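Long-range contacts in endo-beta-mannanase (Opitutaceae bacterium TAV5, PDB 7BOB), which is a homotrimeric family 5 glycoside hydrolase that acts as an exo-beta-1,4-mannosidase, probably releasing mannose from the ends of beta-1,4-linked mannan chains in the termite hindgut: residues Y388-H392 and F451-E456; E443-G449 and G468-A474. The contacts are given in a common frame with arbitrary orientation. Residues are numbered along the deposited sequence.

Contact 1 of 2, residues Y388-H392 and F451-E456; sequences YWPRH and FTGLDE
This is a polar contact between the loop after a beta strand and the start of a helix. It sits at the C-terminal ends of the parallel strands in the alpha/beta domain that follows the family 5 barrel, the usual place for strand-to-helix turns in a flavodoxin-like sheet. Tyr388 and Trp389 are extended, on strand 385-389. Pro390 keeps an extended backbone, and Arg391 turns into a helical conformation (phi/psi -59/-39). Opposite, Phe451 and Thr452 are extended, Gly453 is the N-cap, and Leu454, Asp455 and Glu456 form the first turn of helix 454-465. The CA atoms of Pro390 and Thr452 lie 6.7 Å apart, those of Arg391 and Glu456 7.2 Å. Glu456, in the m rotamer at chi1, is the central side chain. Glu456 OE2 accepts from Gly453 N at 2.9 Å, the N3-to-N-cap half of a capping box; Gly453 has no side chain to return the other. Glu456 OE1 accepts from Arg391 N at 3.0 Å, nearly in line, and from Tyr388 OH at 2.6 Å. The t rotamer of Tyr388 brings CE1 to 4.0 Å from Thr452 CG2. Arg391 NE and Asp455 OD2 form a long salt bridge of 3.7 Å; the oxygen lies out of the guanidinium plane, so charge alone acts. Asp455 also packs on Ile330 of a second subunit, which places this helix start near the trimer interface. One water bridges the two segments: it accepts from His392 N at 3.0 Å and donates to Phe451 O at 3.2 Å and Glu456 OE2 at 2.7 Å.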
loop_
_atom_site.group_PDB
_atom_site.type_symbol
_atom_site.label_atom_id
_atom_site.label_comp_id
_atom_site.label_asym_id
_atom_site.label_seq_id
_atom_site.Cartn_x
_atom_site.Cartn_y
_atom_site.Cartn_z
ATOM N N TYR A 388 -25.457 11.103 11.229
ATOM C CA TYR A 388 -24.566 12.207 11.586
ATOM C C TYR A 388 -23.410 12.293 10.584
ATOM O O TYR A 388 -22.630 11.345 10.451
ATOM C CB TYR A 388 -24.044 12.017 13.010
ATOM C CG TYR A 388 -23.203 13.160 13.532
ATOM C CD1 TYR A 388 -21.812 13.066 13.558
ATOM C CD2 TYR A 388 -23.786 14.328 13.999
ATOM C CE1 TYR A 388 -21.028 14.103 14.031
ATOM C CE2 TYR A 388 -23.010 15.368 14.491
ATOM C CZ TYR A 388 -21.633 15.246 14.497
ATOM O OH TYR A 388 -20.841 16.261 14.970
ATOM N N TRP A 389 -23.326 13.426 9.859
ATOM C CA TRP A 389 -22.190 13.748 8.994
ATOM C C TRP A 389 -21.163 14.513 9.820
ATOM O O TRP A 389 -21.482 15.592 10.333
ATOM C CB TRP A 389 -22.657 14.575 7.795
ATOM C CG TRP A 389 -21.601 14.969 6.766
ATOM C CD1 TRP A 389 -20.656 15.950 6.896
ATOM C CD2 TRP A 389 -21.405 14.405 5.456
ATOM N NE1 TRP A 389 -19.907 16.036 5.765
ATOM C CE2 TRP A 389 -20.343 15.110 4.857
ATOM C CE3 TRP A 389 -22.037 13.390 4.729
ATOM C CZ2 TRP A 389 -19.863 14.814 3.572
ATOM C CZ3 TRP A 389 -21.565 13.105 3.438
ATOM C CH2 TRP A 389 -20.485 13.812 2.883
ATOM N N PRO A 390 -19.959 13.981 10.034
ATOM C CA PRO A 390 -19.046 14.596 11.016
ATOM C C PRO A 390 -18.534 15.960 10.561
ATOM O O PRO A 390 -18.448 16.249 9.363
ATOM C CB PRO A 390 -17.898 13.578 11.124
ATOM C CG PRO A 390 -17.943 12.798 9.835
ATOM C CD PRO A 390 -19.412 12.747 9.443
ATOM N N ARG A 391 -18.158 16.796 11.543
ATOM C CA ARG A 391 -17.688 18.149 11.228
ATOM C C ARG A 391 -16.460 18.136 10.313
ATOM O O ARG A 391 -16.332 18.984 9.433
ATOM C CB ARG A 391 -17.386 18.931 12.509
ATOM C CG ARG A 391 -16.598 20.229 12.273
ATOM C CD ARG A 391 -16.381 21.031 13.553
ATOM N NE ARG A 391 -17.641 21.549 14.068
ATOM C CZ ARG A 391 -18.181 22.703 13.682
ATOM N NH1 ARG A 391 -17.557 23.473 12.793
ATOM N NH2 ARG A 391 -19.344 23.095 14.190
ATOM N N HIS A 392 -15.536 17.211 10.515
ATOM C CA HIS A 392 -14.367 17.093 9.647
ATOM C C HIS A 392 -14.472 15.758 8.929
ATOM O O HIS A 392 -14.286 14.694 9.534
ATOM C CB HIS A 392 -13.063 17.204 10.436
ATOM C CG HIS A 392 -13.034 18.359 11.390
ATOM N ND1 HIS A 392 -12.682 19.636 11.001
ATOM C CD2 HIS A 392 -13.330 18.434 12.712
ATOM C CE1 HIS A 392 -12.753 20.444 12.044
ATOM N NE2 HIS A 392 -13.148 19.742 13.093
ATOM N N PHE A 451 -15.645 9.662 14.075
ATOM C CA PHE A 451 -14.872 10.340 15.102
ATOM C C PHE A 451 -15.338 11.781 15.260
ATOM O O PHE A 451 -15.548 12.493 14.267
ATOM C CB PHE A 451 -13.392 10.265 14.755
ATOM C CG PHE A 451 -12.931 8.877 14.382
ATOM C CD1 PHE A 451 -12.811 7.879 15.347
ATOM C CD2 PHE A 451 -12.609 8.564 13.071
ATOM C CE1 PHE A 451 -12.369 6.602 15.005
ATOM C CE2 PHE A 451 -12.169 7.286 12.725
ATOM C CZ PHE A 451 -12.052 6.305 13.694
ATOM N N THR A 452 -15.498 12.201 16.515
ATOM C CA THR A 452 -16.141 13.453 16.895
ATOM C C THR A 452 -15.243 14.212 17.850
ATOM O O THR A 452 -14.790 13.651 18.853
ATOM C CB THR A 452 -17.482 13.192 17.588
ATOM O OG1 THR A 452 -17.239 12.377 18.736
ATOM C CG2 THR A 452 -18.483 12.494 16.663
ATOM N N GLY A 453 -14.994 15.484 17.560
ATOM C CA GLY A 453 -14.143 16.284 18.411
ATOM C C GLY A 453 -14.899 16.871 19.591
ATOM O O GLY A 453 -16.094 16.652 19.792
ATOM N N LEU A 454 -14.158 17.634 20.395
ATOM C CA LEU A 454 -14.720 18.213 21.609
ATOM C C LEU A 454 -15.908 19.126 21.310
ATOM O O LEU A 454 -16.928 19.075 22.008
ATOM C CB LEU A 454 -13.630 18.979 22.357
ATOM C CG LEU A 454 -14.170 19.765 23.541
ATOM C CD1 LEU A 454 -14.745 18.785 24.540
ATOM C CD2 LEU A 454 -13.070 20.607 24.159
ATOM N N ASP A 455 -15.794 19.982 20.286
ATOM C CA ASP A 455 -16.890 20.898 19.978
ATOM C C ASP A 455 -18.127 20.127 19.557
ATOM O O ASP A 455 -19.248 20.430 20.001
ATOM C CB ASP A 455 -16.474 21.896 18.889
ATOM C CG ASP A 455 -15.710 21.237 17.727
ATOM O OD1 ASP A 455 -15.562 19.994 17.735
ATOM O OD2 ASP A 455 -15.250 21.961 16.801
ATOM N N GLU A 456 -17.939 19.088 18.744
ATOM C CA GLU A 456 -19.072 18.267 18.340
ATOM C C GLU A 456 -19.745 17.627 19.540
ATOM O O GLU A 456 -20.981 17.569 19.603
ATOM C CB GLU A 456 -18.623 17.208 17.349
ATOM C CG GLU A 456 -17.944 17.802 16.133
ATOM C CD GLU A 456 -17.462 16.741 15.179
ATOM O OE1 GLU A 456 -18.324 16.157 14.471
ATOM O OE2 GLU A 456 -16.228 16.485 15.162
HETATM O O HOH W 1 -15.340 15.341 12.853
#

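Contact 2 of 2, residues E443-G449 and G468-A474; sequences ERIIITG and GQLLWHA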
loop_
_atom_site.group_PDB
_atom_site.type_symbol
_atom_site.label_atom_id
_atom_site.label_comp_id
_atom_site.label_asym_id
_atom_site.label_seq_id
_atom_site.Cartn_x
_atom_site.Cartn_y
_atom_site.Cartn_z
ATOM N N GLU A 443 -35.115 15.073 15.432
ATOM C CA GLU A 443 -35.384 14.523 16.750
ATOM C C GLU A 443 -34.511 13.323 17.108
ATOM O O GLU A 443 -34.273 13.080 18.295
ATOM C CB GLU A 443 -36.858 14.131 16.868
ATOM C CG GLU A 443 -37.345 14.057 18.327
ATOM C CD GLU A 443 -38.512 13.099 18.524
ATOM O OE1 GLU A 443 -38.353 12.112 19.289
ATOM O OE2 GLU A 443 -39.588 13.342 17.918
ATOM N N ARG A 444 -34.034 12.566 16.122
ATOM C CA ARG A 444 -33.246 11.366 16.362
ATOM C C ARG A 444 -32.010 11.384 15.475
ATOM O O ARG A 444 -32.105 11.629 14.260
ATOM C CB ARG A 444 -34.087 10.114 16.118
ATOM C CG ARG A 444 -35.503 10.252 16.685
ATOM C CD ARG A 444 -36.129 8.921 16.988
ATOM N NE ARG A 444 -36.622 8.270 15.781
ATOM C CZ ARG A 444 -36.990 6.995 15.730
ATOM N NH1 ARG A 444 -36.917 6.240 16.818
ATOM N NH2 ARG A 444 -37.425 6.469 14.596
ATOM N N ILE A 445 -30.851 11.141 16.095
ATOM C CA ILE A 445 -29.552 11.217 15.438
ATOM C C ILE A 445 -28.804 9.921 15.703
ATOM O O ILE A 445 -28.686 9.493 16.860
ATOM C CB ILE A 445 -28.720 12.420 15.924
ATOM C CG1 ILE A 445 -29.290 13.733 15.358
ATOM C CG2 ILE A 445 -27.270 12.249 15.494
ATOM C CD1 ILE A 445 -28.576 14.978 15.855
ATOM N N ILE A 446 -28.306 9.299 14.638
ATOM C CA ILE A 446 -27.505 8.090 14.739
ATOM C C ILE A 446 -26.086 8.430 14.318
ATOM O O ILE A 446 -25.869 8.971 13.224
ATOM C CB ILE A 446 -28.068 6.950 13.878
ATOM C CG1 ILE A 446 -29.489 6.611 14.307
ATOM C CG2 ILE A 446 -27.195 5.707 14.028
ATOM C CD1 ILE A 446 -30.083 5.498 13.487
ATOM N N ILE A 447 -25.129 8.136 15.186
ATOM C CA ILE A 447 -23.718 8.299 14.870
ATOM C C ILE A 447 -23.162 6.918 14.543
ATOM O O ILE A 447 -23.175 6.012 15.392
ATOM C CB ILE A 447 -22.959 8.963 16.027
ATOM C CG1 ILE A 447 -23.565 10.333 16.357
ATOM C CG2 ILE A 447 -21.487 9.050 15.704
ATOM C CD1 ILE A 447 -22.872 11.060 17.513
ATOM N N THR A 448 -22.691 6.749 13.312
ATOM C CA THR A 448 -22.281 5.436 12.808
ATOM C C THR A 448 -20.774 5.216 12.968
ATOM O O THR A 448 -20.052 5.045 11.992
ATOM C CB THR A 448 -22.688 5.292 11.343
ATOM O OG1 THR A 448 -22.047 6.324 10.561
ATOM C CG2 THR A 448 -24.206 5.392 11.207
ATOM N N GLY A 449 -20.306 5.188 14.213
ATOM C CA GLY A 449 -18.890 4.987 14.463
ATOM C C GLY A 449 -17.996 5.936 13.690
ATOM O O GLY A 449 -17.091 5.495 12.975
ATOM N N GLY A 468 -33.123 15.709 22.241
ATOM C CA GLY A 468 -32.684 14.803 21.195
ATOM C C GLY A 468 -32.485 13.388 21.716
ATOM O O GLY A 468 -31.998 13.173 22.829
ATOM N N GLN A 469 -32.891 12.413 20.902
ATOM C CA GLN A 469 -32.573 11.004 21.118
ATOM C C GLN A 469 -31.344 10.644 20.279
ATOM O O GLN A 469 -31.402 10.689 19.043
ATOM C CB GLN A 469 -33.755 10.121 20.729
ATOM C CG GLN A 469 -35.099 10.641 21.194
ATOM C CD GLN A 469 -35.169 10.683 22.694
ATOM O OE1 GLN A 469 -35.138 9.641 23.345
ATOM N NE2 GLN A 469 -35.232 11.889 23.257
ATOM N N LEU A 470 -30.246 10.287 20.942
ATOM C CA LEU A 470 -28.973 9.981 20.286
ATOM C C LEU A 470 -28.682 8.487 20.380
ATOM O O LEU A 470 -28.581 7.932 21.486
ATOM C CB LEU A 470 -27.831 10.782 20.914
ATOM C CG LEU A 470 -26.420 10.667 20.330
ATOM C CD1 LEU A 470 -26.351 11.293 18.925
ATOM C CD2 LEU A 470 -25.431 11.343 21.262
ATOM N N LEU A 471 -28.547 7.838 19.225
ATOM C CA LEU A 471 -28.033 6.474 19.149
ATOM C C LEU A 471 -26.576 6.554 18.692
ATOM O O LEU A 471 -26.297 6.906 17.538
ATOM C CB LEU A 471 -28.867 5.618 18.201
ATOM C CG LEU A 471 -28.349 4.198 17.977
ATOM C CD1 LEU A 471 -28.084 3.457 19.314
ATOM C CD2 LEU A 471 -29.358 3.433 17.145
ATOM N N TRP A 472 -25.649 6.247 19.599
ATOM C CA TRP A 472 -24.218 6.490 19.390
ATOM C C TRP A 472 -23.507 5.154 19.210
ATOM O O TRP A 472 -23.193 4.469 20.190
ATOM C CB TRP A 472 -23.631 7.267 20.560
ATOM C CG TRP A 472 -22.337 7.954 20.248
ATOM C CD1 TRP A 472 -21.481 7.672 19.223
ATOM C CD2 TRP A 472 -21.747 9.033 20.982
ATOM N NE1 TRP A 472 -20.402 8.518 19.269
ATOM C CE2 TRP A 472 -20.546 9.372 20.329
ATOM C CE3 TRP A 472 -22.119 9.746 22.131
ATOM C CZ2 TRP A 472 -19.714 10.391 20.780
ATOM C CZ3 TRP A 472 -21.295 10.766 22.574
ATOM C CH2 TRP A 472 -20.106 11.080 21.899
ATOM N N HIS A 473 -23.228 4.783 17.966
ATOM C CA HIS A 473 -22.487 3.549 17.740
ATOM C C HIS A 473 -20.995 3.835 17.861
ATOM O O HIS A 473 -20.444 4.629 17.085
ATOM C CB HIS A 473 -22.834 2.939 16.386
ATOM C CG HIS A 473 -24.137 2.202 16.390
ATOM N ND1 HIS A 473 -24.776 1.804 15.236
ATOM C CD2 HIS A 473 -24.928 1.801 17.416
ATOM C CE1 HIS A 473 -25.899 1.178 15.552
ATOM N NE2 HIS A 473 -26.018 1.169 16.868
ATOM N N ALA A 474 -20.362 3.216 18.864
ATOM C CA ALA A 474 -18.925 3.181 19.107
ATOM C C ALA A 474 -18.357 4.569 19.371
ATOM O O ALA A 474 -17.640 5.108 18.521
ATOM C CB ALA A 474 -18.201 2.538 17.921
#
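Gly468 leads into strand 469-473, with its CA 3.7 Å from Glu443 O. Gln469 N then donates to Glu443 O at 3.0 Å, and Gln469 O accepts from Ile445 N at 3.0 Å. The Gln469 amide group turns elsewhere, to Gly467 O and Thr585 OG1. Leu470 points to the face covered by helix 454-465; its CD1 lies 3.7 Å from Ile445 CG2 and 3.8 Å from Ile447 CD1. Leu471 N donates to Ile445 O, and Leu471 O accepts from Ile447 N, both at 2.9 Å. The strands run parallel, 8° apart with axes 4.8 Å from each other. With helix 454-465 between them in the chain, they form a beta-alpha-beta unit. Trp472 lays its five-membered ring under Ile447 CD1, a CH-pi contact of 3.9 Å to the ring centroid. His473 N donates to Ile447 O at 2.9 Å, while His473 ND1 is hydrogen-bonded to Glu559. At the end, His473 O takes a weak hydrogen bond from Gly449 N at 2.9 Å, and Ala474 leaves the strand beside Gly449.

Strand 385-389 comes first and leads into 388-392. The chain then passes through helix 406-422 and strand 427-431 to reach 443-449. Just beyond, 451-456 starts helix 454-465 and closes the long loop of contact 1. The helix returns the chain to 468-474, which closes the shorter loop of contact 2. The segments alternate, so the two loops cross. Strands 385-389, 444-448 and 469-473 are consecutive neighbours in one sheet, and Tyr388 N probably hydrogen-bonds Ile446 O across the first pair. Contact 2 pairs the two later strands; contact 1 ties the end of the first to the helix between them. Thr452 OG1 also packs on Trp472 CZ2 at 3.8 Å.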